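Local coordinates for uncharacterized protein Cgl0159 (Corynebacterium glutamicum, PDB 3FOK), which is of unknown function but belongs to the Cgl0159-like family of the TIM-barrel clan, and is therefore probably an enzyme, at residues 50-54 with 55-59; 102-106 with 107-111; 259-262 with 263-266; 282-285 with 286-290. One frame throughout, in Å; residues are numbered along the deposited sequence.

Interaction 1: residues 50-54 with 55-59; sequences DHPAR and GALAV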
ATOM      1  N   ASP A  50       2.541 -27.522 -10.364  1.00 20.44           N
ATOM      2  CA  ASP A  50       1.926 -26.267  -9.938  1.00 21.67           C
ATOM      3  C   ASP A  50       1.507 -25.394 -11.122  1.00 21.69           C
ATOM      4  O   ASP A  50       1.181 -24.216 -10.948  1.00 21.37           O
ATOM      5  CB  ASP A  50       2.878 -25.469  -9.029  1.00 22.17           C
ATOM      6  CG  ASP A  50       4.154 -25.051  -9.733  1.00 22.46           C
ATOM      7  OD1 ASP A  50       4.782 -24.072  -9.283  1.00 23.66           O
ATOM      8  OD2 ASP A  50       4.539 -25.704 -10.724  1.00 25.29           O
ATOM      9  N   HIS A  51       1.498 -25.979 -12.318  1.00 20.50           N
ATOM     10  CA  HIS A  51       1.138 -25.246 -13.528  1.00 20.99           C
ATOM     11  C   HIS A  51      -0.335 -24.834 -13.649  1.00 20.67           C
ATOM     12  O   HIS A  51      -0.638 -23.700 -14.023  1.00 20.67           O
ATOM     13  CB  HIS A  51       1.513 -26.060 -14.770  1.00 21.45           C
ATOM     14  CG  HIS A  51       2.846 -26.727 -14.677  1.00 21.48           C
ATOM     15  ND1 HIS A  51       3.093 -27.782 -13.824  1.00 21.95           N
ATOM     16  CD2 HIS A  51       4.007 -26.503 -15.342  1.00 20.66           C
ATOM     17  CE1 HIS A  51       4.345 -28.179 -13.968  1.00 24.52           C
ATOM     18  NE2 HIS A  51       4.920 -27.419 -14.884  1.00 23.84           N
ATOM     19  N   PRO A  52      -1.271 -25.751 -13.349  1.00 19.81           N
ATOM     20  CA  PRO A  52      -2.696 -25.421 -13.453  1.00 19.92           C
ATOM     21  C   PRO A  52      -3.089 -24.100 -12.795  1.00 19.98           C
ATOM     22  O   PRO A  52      -3.753 -23.263 -13.409  1.00 20.96           O
ATOM     23  CB  PRO A  52      -3.372 -26.616 -12.789  1.00 19.89           C
ATOM     24  CG  PRO A  52      -2.446 -27.740 -13.115  1.00 19.70           C
ATOM     25  CD  PRO A  52      -1.091 -27.124 -12.845  1.00 20.12           C
ATOM     26  N   ALA A  53      -2.671 -23.925 -11.544  1.00 19.04           N
ATOM     27  CA  ALA A  53      -2.977 -22.722 -10.776  1.00 18.48           C
ATOM     28  C   ALA A  53      -2.539 -21.436 -11.470  1.00 18.05           C
ATOM     29  O   ALA A  53      -3.011 -20.353 -11.139  1.00 17.12           O
ATOM     30  CB  ALA A  53      -2.330 -22.815  -9.402  1.00 17.18           C
ATOM     31  N   ARG A  54      -1.634 -21.557 -12.432  1.00 18.83           N
ATOM     32  CA  ARG A  54      -1.149 -20.392 -13.153  1.00 18.77           C
ATOM     33  C   ARG A  54      -1.875 -20.249 -14.489  1.00 19.90           C
ATOM     34  O   ARG A  54      -1.537 -19.394 -15.310  1.00 19.45           O
ATOM     35  CB  ARG A  54       0.359 -20.510 -13.381  1.00 19.57           C
ATOM     36  CG  ARG A  54       0.993 -19.205 -13.778  1.00 21.37           C
ATOM     37  CD  ARG A  54       2.453 -19.354 -14.143  1.00 21.21           C
ATOM     38  NE  ARG A  54       2.753 -18.457 -15.251  1.00 25.07           N
ATOM     39  CZ  ARG A  54       2.798 -18.835 -16.522  1.00 24.73           C
ATOM     40  NH1 ARG A  54       2.578 -20.100 -16.848  1.00 23.77           N
ATOM     41  NH2 ARG A  54       3.024 -17.940 -17.471  1.00 26.96           N
ATOM     42  N   GLY A  55      -2.882 -21.095 -14.693  1.00 20.07           N
ATOM     43  CA  GLY A  55      -3.652 -21.057 -15.921  1.00 21.58           C
ATOM     44  C   GLY A  55      -2.938 -21.692 -17.101  1.00 22.47           C
ATOM     45  O   GLY A  55      -3.202 -21.341 -18.254  1.00 23.72           O
ATOM     46  N   ALA A  56      -2.036 -22.629 -16.823  1.00 21.71           N
ATOM     47  CA  ALA A  56      -1.282 -23.300 -17.880  1.00 21.77           C
ATOM     48  C   ALA A  56      -1.512 -24.810 -17.874  1.00 22.01           C
ATOM     49  O   ALA A  56      -0.798 -25.551 -17.194  1.00 21.17           O
ATOM     50  CB  ALA A  56       0.204 -22.997 -17.722  1.00 20.29           C
ATOM     51  N   LEU A  57      -2.502 -25.264 -18.639  1.00 24.06           N
ATOM     52  CA  LEU A  57      -2.823 -26.690 -18.705  1.00 26.36           C
ATOM     53  C   LEU A  57      -2.169 -27.440 -19.869  1.00 27.08           C
ATOM     54  O   LEU A  57      -2.302 -28.655 -19.969  1.00 27.72           O
ATOM     55  CB  LEU A  57      -4.342 -26.904 -18.813  1.00 24.19           C
ATOM     56  CG  LEU A  57      -5.361 -26.446 -17.762  1.00 26.11           C
ATOM     57  CD1 LEU A  57      -4.845 -26.765 -16.363  1.00 24.22           C
ATOM     58  CD2 LEU A  57      -5.631 -24.965 -17.913  1.00 26.20           C
ATOM     59  N   ALA A  58      -1.453 -26.739 -20.739  1.00 28.05           N
ATOM     60  CA  ALA A  58      -0.850 -27.390 -21.904  1.00 29.55           C
ATOM     61  C   ALA A  58       0.432 -28.208 -21.714  1.00 30.53           C
ATOM     62  O   ALA A  58       1.191 -28.005 -20.769  1.00 30.52           O
ATOM     63  CB  ALA A  58      -0.626 -26.352 -23.001  1.00 28.69           C
ATOM     64  N   VAL A  59       0.647 -29.137 -22.645  1.00 33.69           N
ATOM     65  CA  VAL A  59       1.826 -30.003 -22.684  1.00 35.77           C
ATOM     66  C   VAL A  59       2.194 -30.237 -24.157  1.00 38.18           C
ATOM     67  O   VAL A  59       3.360 -30.342 -24.517  1.00 40.11           O
ATOM     68  CB  VAL A  59       1.563 -31.366 -21.996  1.00 35.11           C
ATOM     69  CG1 VAL A  59       2.805 -32.242 -22.085  1.00 34.46           C
ATOM     70  CG2 VAL A  59       1.192 -31.153 -20.534  1.00 34.19           C
TER

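Interaction 2: residues 102-106 with 107-111; sequences GLLDD and KIVVG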
ATOM      1  N   GLY A 102      -3.054 -39.575   1.657  1.00 23.06           N
ATOM      2  CA  GLY A 102      -1.999 -40.256   2.386  1.00 22.17           C
ATOM      3  C   GLY A 102      -0.812 -40.701   1.548  1.00 21.59           C
ATOM      4  O   GLY A 102      -0.172 -41.697   1.864  1.00 21.38           O
ATOM      5  N   LEU A 103      -0.497 -39.961   0.490  1.00 21.73           N
ATOM      6  CA  LEU A 103       0.618 -40.313  -0.388  1.00 22.00           C
ATOM      7  C   LEU A 103       1.896 -39.506  -0.145  1.00 21.90           C
ATOM      8  O   LEU A 103       2.826 -39.566  -0.948  1.00 21.53           O
ATOM      9  CB  LEU A 103       0.202 -40.128  -1.850  1.00 21.43           C
ATOM     10  CG  LEU A 103      -1.135 -40.739  -2.276  1.00 21.47           C
ATOM     11  CD1 LEU A 103      -1.426 -40.353  -3.716  1.00 21.62           C
ATOM     12  CD2 LEU A 103      -1.089 -42.248  -2.119  1.00 20.80           C
ATOM     13  N   LEU A 104       1.957 -38.767   0.958  1.00 21.83           N
ATOM     14  CA  LEU A 104       3.127 -37.937   1.230  1.00 22.58           C
ATOM     15  C   LEU A 104       4.015 -38.319   2.415  1.00 23.11           C
ATOM     16  O   LEU A 104       4.695 -37.459   2.976  1.00 23.24           O
ATOM     17  CB  LEU A 104       2.689 -36.471   1.369  1.00 20.82           C
ATOM     18  CG  LEU A 104       2.486 -35.659   0.081  1.00 19.47           C
ATOM     19  CD1 LEU A 104       1.876 -36.510  -1.011  1.00 18.28           C
ATOM     20  CD2 LEU A 104       1.606 -34.454   0.384  1.00 18.82           C
ATOM     21  N   ASP A 105       4.019 -39.593   2.798  1.00 24.18           N
ATOM     22  CA  ASP A 105       4.866 -40.037   3.902  1.00 25.13           C
ATOM     23  C   ASP A 105       6.285 -40.209   3.383  1.00 24.91           C
ATOM     24  O   ASP A 105       6.492 -40.816   2.334  1.00 24.16           O
ATOM     25  CB  ASP A 105       4.389 -41.377   4.468  1.00 27.40           C
ATOM     26  CG  ASP A 105       3.066 -41.271   5.190  1.00 28.58           C
ATOM     27  OD1 ASP A 105       2.930 -40.379   6.052  1.00 29.18           O
ATOM     28  OD2 ASP A 105       2.167 -42.091   4.906  1.00 30.62           O
ATOM     29  N   ASP A 106       7.259 -39.675   4.114  1.00 25.33           N
ATOM     30  CA  ASP A 106       8.660 -39.784   3.720  1.00 25.82           C
ATOM     31  C   ASP A 106       8.955 -39.100   2.395  1.00 23.17           C
ATOM     32  O   ASP A 106       9.867 -39.496   1.671  1.00 21.04           O
ATOM     33  CB  ASP A 106       9.073 -41.253   3.618  1.00 30.20           C
ATOM     34  CG  ASP A 106       9.241 -41.906   4.974  1.00 36.03           C
ATOM     35  OD1 ASP A 106       9.281 -43.156   5.025  1.00 39.67           O
ATOM     36  OD2 ASP A 106       9.346 -41.177   5.988  1.00 37.66           O
ATOM     37  N   LYS A 107       8.181 -38.075   2.068  1.00 21.25           N
ATOM     38  CA  LYS A 107       8.401 -37.356   0.825  1.00 19.99           C
ATOM     39  C   LYS A 107       8.699 -35.897   1.123  1.00 18.47           C
ATOM     40  O   LYS A 107       8.432 -35.403   2.219  1.00 18.13           O
ATOM     41  CB  LYS A 107       7.171 -37.464  -0.085  1.00 20.26           C
ATOM     42  CG  LYS A 107       6.855 -38.889  -0.550  1.00 22.20           C
ATOM     43  CD  LYS A 107       7.891 -39.426  -1.530  1.00 21.15           C
ATOM     44  CE  LYS A 107       7.532 -40.837  -1.983  1.00 22.74           C
ATOM     45  NZ  LYS A 107       8.433 -41.350  -3.057  1.00 22.85           N
ATOM     46  N   ILE A 108       9.268 -35.218   0.136  1.00 17.66           N
ATOM     47  CA  ILE A 108       9.602 -33.813   0.261  1.00 16.46           C
ATOM     48  C   ILE A 108       8.495 -33.001  -0.388  1.00 15.70           C
ATOM     49  O   ILE A 108       8.172 -33.206  -1.557  1.00 16.01           O
ATOM     50  CB  ILE A 108      10.934 -33.503  -0.445  1.00 17.55           C
ATOM     51  CG1 ILE A 108      12.082 -34.175   0.310  1.00 18.15           C
ATOM     52  CG2 ILE A 108      11.145 -31.992  -0.539  1.00 15.85           C
ATOM     53  CD1 ILE A 108      12.164 -33.776   1.772  1.00 20.55           C
ATOM     54  N   VAL A 109       7.904 -32.088   0.372  1.00 15.15           N
ATOM     55  CA  VAL A 109       6.838 -31.258  -0.167  1.00 14.51           C
ATOM     56  C   VAL A 109       7.352 -29.852  -0.445  1.00 14.76           C
ATOM     57  O   VAL A 109       7.860 -29.177   0.457  1.00 14.57           O
ATOM     58  CB  VAL A 109       5.652 -31.135   0.803  1.00 13.32           C
ATOM     59  CG1 VAL A 109       4.479 -30.486   0.085  1.00 14.26           C
ATOM     60  CG2 VAL A 109       5.270 -32.499   1.343  1.00 13.48           C
ATOM     61  N   VAL A 110       7.225 -29.422  -1.696  1.00 13.68           N
ATOM     62  CA  VAL A 110       7.654 -28.087  -2.091  1.00 15.45           C
ATOM     63  C   VAL A 110       6.402 -27.289  -2.427  1.00 16.17           C
ATOM     64  O   VAL A 110       5.577 -27.724  -3.236  1.00 16.59           O
ATOM     65  CB  VAL A 110       8.557 -28.120  -3.339  1.00 16.32           C
ATOM     66  CG1 VAL A 110       9.160 -26.739  -3.581  1.00 15.13           C
ATOM     67  CG2 VAL A 110       9.651 -29.156  -3.165  1.00 17.98           C
ATOM     68  N   GLY A 111       6.252 -26.126  -1.804  1.00 14.82           N
ATOM     69  CA  GLY A 111       5.080 -25.322  -2.077  1.00 14.46           C
ATOM     70  C   GLY A 111       5.363 -24.124  -2.955  1.00 15.91           C
ATOM     71  O   GLY A 111       6.283 -23.347  -2.697  1.00 15.96           O
TER

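Interaction 3: residues 259-262 with 263-266; sequences EHAL and TLPG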
ATOM      1  N   GLU A 259      21.500 -35.485 -17.957  1.00 34.03           N
ATOM      2  CA  GLU A 259      22.576 -36.333 -17.472  1.00 34.91           C
ATOM      3  C   GLU A 259      23.901 -35.577 -17.436  1.00 34.26           C
ATOM      4  O   GLU A 259      24.665 -35.699 -16.478  1.00 33.41           O
ATOM      5  CB  GLU A 259      22.694 -37.577 -18.359  1.00 37.67           C
ATOM      6  CG  GLU A 259      23.741 -38.580 -17.907  1.00 41.04           C
ATOM      7  CD  GLU A 259      23.679 -39.878 -18.695  1.00 44.07           C
ATOM      8  OE1 GLU A 259      23.699 -39.821 -19.944  1.00 45.15           O
ATOM      9  OE2 GLU A 259      23.615 -40.955 -18.065  1.00 45.36           O
ATOM     10  N   HIS A 260      24.174 -34.791 -18.473  1.00 33.51           N
ATOM     11  CA  HIS A 260      25.410 -34.018 -18.518  1.00 32.34           C
ATOM     12  C   HIS A 260      25.419 -32.910 -17.473  1.00 31.32           C
ATOM     13  O   HIS A 260      26.352 -32.799 -16.679  1.00 31.93           O
ATOM     14  CB  HIS A 260      25.620 -33.380 -19.891  1.00 33.60           C
ATOM     15  CG  HIS A 260      26.695 -32.336 -19.898  1.00 35.06           C
ATOM     16  ND1 HIS A 260      28.021 -32.634 -19.663  1.00 35.08           N
ATOM     17  CD2 HIS A 260      26.630 -30.991 -20.035  1.00 35.66           C
ATOM     18  CE1 HIS A 260      28.725 -31.516 -19.651  1.00 35.81           C
ATOM     19  NE2 HIS A 260      27.905 -30.505 -19.873  1.00 37.03           N
ATOM     20  N   ALA A 261      24.379 -32.085 -17.486  1.00 29.52           N
ATOM     21  CA  ALA A 261      24.264 -30.976 -16.546  1.00 29.08           C
ATOM     22  C   ALA A 261      24.302 -31.470 -15.105  1.00 27.83           C
ATOM     23  O   ALA A 261      24.844 -30.808 -14.219  1.00 25.52           O
ATOM     24  CB  ALA A 261      22.968 -30.210 -16.803  1.00 28.79           C
ATOM     25  N   LEU A 262      23.722 -32.642 -14.885  1.00 27.66           N
ATOM     26  CA  LEU A 262      23.666 -33.252 -13.563  1.00 28.26           C
ATOM     27  C   LEU A 262      25.054 -33.490 -12.956  1.00 27.91           C
ATOM     28  O   LEU A 262      25.180 -33.694 -11.747  1.00 27.56           O
ATOM     29  CB  LEU A 262      22.900 -34.577 -13.653  1.00 27.50           C
ATOM     30  CG  LEU A 262      21.649 -34.787 -12.793  1.00 29.49           C
ATOM     31  CD1 LEU A 262      20.898 -33.484 -12.584  1.00 29.29           C
ATOM     32  CD2 LEU A 262      20.758 -35.819 -13.472  1.00 28.75           C
ATOM     33  N   THR A 263      26.091 -33.456 -13.790  1.00 26.23           N
ATOM     34  CA  THR A 263      27.455 -33.678 -13.314  1.00 25.92           C
ATOM     35  C   THR A 263      28.159 -32.379 -12.927  1.00 25.88           C
ATOM     36  O   THR A 263      29.215 -32.404 -12.292  1.00 26.02           O
ATOM     37  CB  THR A 263      28.329 -34.376 -14.384  1.00 25.46           C
ATOM     38  OG1 THR A 263      28.578 -33.469 -15.466  1.00 24.04           O
ATOM     39  CG2 THR A 263      27.638 -35.620 -14.916  1.00 24.03           C
ATOM     40  N   LEU A 264      27.576 -31.248 -13.315  1.00 25.01           N
ATOM     41  CA  LEU A 264      28.161 -29.942 -13.032  1.00 24.28           C
ATOM     42  C   LEU A 264      28.199 -29.564 -11.552  1.00 23.17           C
ATOM     43  O   LEU A 264      27.355 -29.992 -10.764  1.00 22.37           O
ATOM     44  CB  LEU A 264      27.425 -28.872 -13.834  1.00 25.23           C
ATOM     45  CG  LEU A 264      27.853 -28.724 -15.299  1.00 27.29           C
ATOM     46  CD1 LEU A 264      28.398 -30.030 -15.853  1.00 27.66           C
ATOM     47  CD2 LEU A 264      26.662 -28.257 -16.108  1.00 26.95           C
ATOM     48  N   PRO A 265      29.183 -28.739 -11.162  1.00 22.73           N
ATOM     49  CA  PRO A 265      29.375 -28.279  -9.783  1.00 22.99           C
ATOM     50  C   PRO A 265      28.145 -27.580  -9.210  1.00 24.25           C
ATOM     51  O   PRO A 265      27.626 -26.636  -9.802  1.00 24.76           O
ATOM     52  CB  PRO A 265      30.562 -27.320  -9.893  1.00 22.33           C
ATOM     53  CG  PRO A 265      31.283 -27.776 -11.126  1.00 22.31           C
ATOM     54  CD  PRO A 265      30.147 -28.083 -12.061  1.00 22.95           C
ATOM     55  N   GLY A 266      27.681 -28.045  -8.057  1.00 24.13           N
ATOM     56  CA  GLY A 266      26.532 -27.420  -7.430  1.00 24.03           C
ATOM     57  C   GLY A 266      25.169 -27.978  -7.790  1.00 22.71           C
ATOM     58  O   GLY A 266      24.205 -27.759  -7.059  1.00 22.32           O
TER

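Interaction 4: residues 282-285 with 286-290; sequences GDVA and AAVDT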
ATOM      1  N   GLY A 282       2.584 -43.028 -23.837  1.00 47.65           N
ATOM      2  CA  GLY A 282       1.764 -43.367 -22.689  1.00 48.36           C
ATOM      3  C   GLY A 282       2.453 -44.205 -21.628  1.00 48.56           C
ATOM      4  O   GLY A 282       2.029 -45.340 -21.373  1.00 50.52           O
ATOM      5  N   ASP A 283       3.506 -43.673 -21.005  1.00 45.04           N
ATOM      6  CA  ASP A 283       4.191 -44.431 -19.966  1.00 41.17           C
ATOM      7  C   ASP A 283       4.893 -43.570 -18.922  1.00 38.38           C
ATOM      8  O   ASP A 283       6.098 -43.338 -18.989  1.00 38.53           O
ATOM      9  CB  ASP A 283       5.197 -45.403 -20.577  1.00 41.64           C
ATOM     10  CG  ASP A 283       5.432 -46.608 -19.693  1.00 41.35           C
ATOM     11  OD1 ASP A 283       5.488 -46.430 -18.456  1.00 39.43           O
ATOM     12  OD2 ASP A 283       5.562 -47.729 -20.230  1.00 41.26           O
ATOM     13  N   VAL A 284       4.112 -43.120 -17.947  1.00 35.65           N
ATOM     14  CA  VAL A 284       4.589 -42.282 -16.856  1.00 32.10           C
ATOM     15  C   VAL A 284       5.591 -43.006 -15.958  1.00 30.57           C
ATOM     16  O   VAL A 284       6.627 -42.445 -15.590  1.00 30.94           O
ATOM     17  CB  VAL A 284       3.404 -41.813 -15.989  1.00 31.69           C
ATOM     18  CG1 VAL A 284       3.907 -41.076 -14.761  1.00 30.92           C
ATOM     19  CG2 VAL A 284       2.490 -40.931 -16.809  1.00 31.21           C
ATOM     20  N   ALA A 285       5.273 -44.246 -15.599  1.00 27.61           N
ATOM     21  CA  ALA A 285       6.145 -45.033 -14.739  1.00 24.44           C
ATOM     22  C   ALA A 285       7.535 -45.160 -15.354  1.00 23.20           C
ATOM     23  O   ALA A 285       8.543 -45.122 -14.650  1.00 20.54           O
ATOM     24  CB  ALA A 285       5.546 -46.411 -14.515  1.00 22.40           C
ATOM     25  N   ALA A 286       7.577 -45.305 -16.674  1.00 23.00           N
ATOM     26  CA  ALA A 286       8.835 -45.453 -17.393  1.00 23.69           C
ATOM     27  C   ALA A 286       9.635 -44.157 -17.421  1.00 24.91           C
ATOM     28  O   ALA A 286      10.839 -44.157 -17.152  1.00 26.00           O
ATOM     29  CB  ALA A 286       8.569 -45.927 -18.810  1.00 22.35           C
ATOM     30  N   ALA A 287       8.970 -43.056 -17.754  1.00 25.06           N
ATOM     31  CA  ALA A 287       9.642 -41.767 -17.810  1.00 24.96           C
ATOM     32  C   ALA A 287      10.217 -41.406 -16.437  1.00 25.46           C
ATOM     33  O   ALA A 287      11.372 -40.997 -16.330  1.00 24.99           O
ATOM     34  CB  ALA A 287       8.671 -40.692 -18.276  1.00 25.25           C
ATOM     35  N   VAL A 288       9.418 -41.572 -15.388  1.00 23.95           N
ATOM     36  CA  VAL A 288       9.870 -41.243 -14.042  1.00 24.10           C
ATOM     37  C   VAL A 288      11.068 -42.090 -13.591  1.00 25.11           C
ATOM     38  O   VAL A 288      11.946 -41.588 -12.883  1.00 24.40           O
ATOM     39  CB  VAL A 288       8.717 -41.386 -13.020  1.00 23.56           C
ATOM     40  CG1 VAL A 288       9.203 -41.013 -11.627  1.00 22.10           C
ATOM     41  CG2 VAL A 288       7.555 -40.485 -13.423  1.00 20.51           C
ATOM     42  N   ASP A 289      11.113 -43.360 -13.997  1.00 25.29           N
ATOM     43  CA  ASP A 289      12.230 -44.229 -13.620  1.00 24.45           C
ATOM     44  C   ASP A 289      13.525 -43.765 -14.272  1.00 25.31           C
ATOM     45  O   ASP A 289      14.577 -43.735 -13.634  1.00 24.92           O
ATOM     46  CB  ASP A 289      11.965 -45.680 -14.026  1.00 24.03           C
ATOM     47  CG  ASP A 289      10.933 -46.356 -13.145  1.00 26.23           C
ATOM     48  OD1 ASP A 289      10.979 -46.162 -11.910  1.00 27.06           O
ATOM     49  OD2 ASP A 289      10.084 -47.098 -13.684  1.00 27.33           O
ATOM     50  N   THR A 290      13.441 -43.418 -15.553  1.00 26.34           N
ATOM     51  CA  THR A 290      14.598 -42.941 -16.297  1.00 27.44           C
ATOM     52  C   THR A 290      15.211 -41.785 -15.517  1.00 28.97           C
ATOM     53  O   THR A 290      16.378 -41.837 -15.110  1.00 29.04           O
ATOM     54  CB  THR A 290      14.189 -42.428 -17.685  1.00 28.27           C
ATOM     55  OG1 THR A 290      13.602 -43.498 -18.435  1.00 30.30           O
ATOM     56  CG2 THR A 290      15.397 -41.888 -18.434  1.00 27.45           C
TER

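Interaction 1: residues 50-54 with 55-59
The methyl group of Ala56 comes up obliquely to the guanidinium of Arg54, with CB 3.8 Å from NH1. The other flat group, the His51 ring, has OD2 of Asp50 lying 4.0 Å above one face, offset toward the rim. His51 meets the later residues with the root of its side chain instead: its CB is 3.4 Å from Ala56 O. Arg54 CG stands anti to the backbone N (chi1 -164°), and the chain bends at chi3, which brings NH1 alongside Ala56 while NH2 makes a salt bridge to Glu124, with the like-charged Arg150 close by.

The apolar touch is made by Leu57, whose CD1 reaches back to Pro52 CB at 3.9 Å; the two side chains meet at a slant. Arg69 and Leu72 of helix 69-81 lie on Pro52, while a second subunit brings its Ala207 to Pro52 and its Gln204 to Leu57.

Backbone bonds hold the bend. After the 3-10 turn 52-54, Gly55 takes a positive phi (77°), and its N donates to Pro52 O at 2.7 Å from well above the carbonyl plane. Ala56 N gives a weaker bond to His51 O, 3.3 Å long. That oxygen also accepts from Arg54 N. The weak 6→1 bond enclosing the 5→2 bond of Gly55, with the glycine in the left-handed region, matches the pattern of a Schellman motif. It shapes the loop after strand 44-48, at the C-terminal ends of the TIM-barrel strands, the side where enzymes of this fold carry their active sites.

Interaction 2: residues 102-106 with 107-111
Leu104 and Val109 meet through single methyl groups, CD2 against CG2 at 4.3 Å, a loose apolar touch between the loop and the strand it leads into. Lys107 does more of the work with the near part of its chain. Its CG is 3.5 Å from Asp105 O and 4.1 Å from Leu103 O, and its CD runs past Asp106 O at 3.8 Å, so the methylenes lie back along the carbonyls of the residues before it. The bend at chi2 (-69°) turns the chain this way before it straightens out to the amine.

What brings these groups together is a type II beta turn from Leu104 to Lys107. Asp106 sits at its third position with positive phi (63°). The turn is open: Leu104 O and Lys107 N are 3.7 Å apart and no hydrogen bond joins them. This is an alpha-to-beta connection of the TIM barrel, running from helix 92-100 into strand 108-112 at the N-terminal end of the strands. Gly102 finishes the helix in a Schellman motif, its positive phi letting the chain swing away, and Leu103 and Leu104 then fold back onto Leu98.

Farther out, partners in the same chain do the positioning. Arg32 NH1 donates both to Leu104 O and to Lys107 O, tying the two ends of the turn through one nitrogen where their own bond is missing. Arg33 makes a salt bridge with Asp106 OD1 and gives its backbone N to Asp105 OD1, while Lys107 NZ donates to the carbonyls of Leu80 and Val85.

Interaction 3: residues 259-262 with 263-266
With chi1 at 70°, Thr263 sets its OG1 between its own backbone N and carbonyl carbon, which aims the hydroxyl straight back at His260 O; the bond is 2.6 Å long and lies in the carbonyl plane. The same rotation sends CG2 toward Glu259 O, at 3.4 Å. His260 has its CG anti to the backbone N (chi1 167°), and from there its ring comes round to Leu264, whose CD1 methyl lies over one face, 4.1 Å from NE2.

His260 O is gripped twice. Besides the hydroxyl it accepts Thr263 N at 3.0 Å, and this second donor sits well above the carbonyl plane, so the two bonds arrive in quite different directions. One residue on, Leu264 N donates to Ala261 O, closing a type I beta turn from Ala261 to Leu264. This turn carries the chain out of helix 252-261 and toward strand 267-272, the last strand of the TIM barrel.

Leu264 also bends over the end of the helix: its CB is 3.2 Å from Ala261 O, and its CD2 packs 4.2 Å from Ala261 CB. Met229 and Glu230 of helix 229-232 lie against this side, touching Leu264. Leu262 packs on Leu242, Val267 and Leu270 of the barrel strands, while Pro265 rests on Arg15 of a third subunit.

Interaction 4: residues 282-285 with 286-290
This is a helix N-cap: Asp283 stands just before helix 284-295, which follows strand 267-272, the final strand of the TIM barrel, and the carboxylate of Asp283 takes up a backbone N-H of the first turn. OD1 accepts from Ala286 N at 3.0 Å, met from above the carboxylate plane and not in it. The carboxylate also lies against the methyl of Ala286, with CG 3.3 Å from CB. Placed at the amino end of the helix, its negative charge is probably stabilised by the helix dipole.

From there the i to i+4 helical bonds begin. Ala287 N bonds to Asp283 O, and Val288 N to Val284 O at 2.9 Å in a nearly straight bond (N-H...O 172°). Asp289 N reaches Ala285 O with a longer, more bent one, 3.2 Å. In the next turn Ala286 O holds two donors of Thr290, its N and its OG1, both at 3.1 Å and from opposite faces of the carbonyl plane.

One turn apart, Val284 and Val288 lie side by side and point the same way, CG1 of the first 3.9 Å from CG2 of the second. Together they make the stripe that packs on helix 69-81: Val284 sits on Arg75 and Ile78, Val288 on Ala79 and on Val85 beyond the helix. Close by, Arg82 forms a salt bridge with Asp289 OD2, tying helix 284-295 to the loop leading into strand 87-90.

Overall arrangement
Helix 69-81 links three of the contacts: successive parts of it, from its first residues to its last turn, serve interaction 1, then interaction 4, then interaction 2. Interactions 1 and 2 come within about 6 Å at their nearest atoms, though their centres are 21 Å apart. Interaction 3 lies across the chain's centre from interaction 1, centres 28 Å apart, yet its nearest atoms are about 8 Å from interaction 4. No ligand marks a site, but Asp50 of interaction 1 is hydrogen-bonded to Ser112, just beyond segment 107-111, and makes a long, weak ion pair with Lys146.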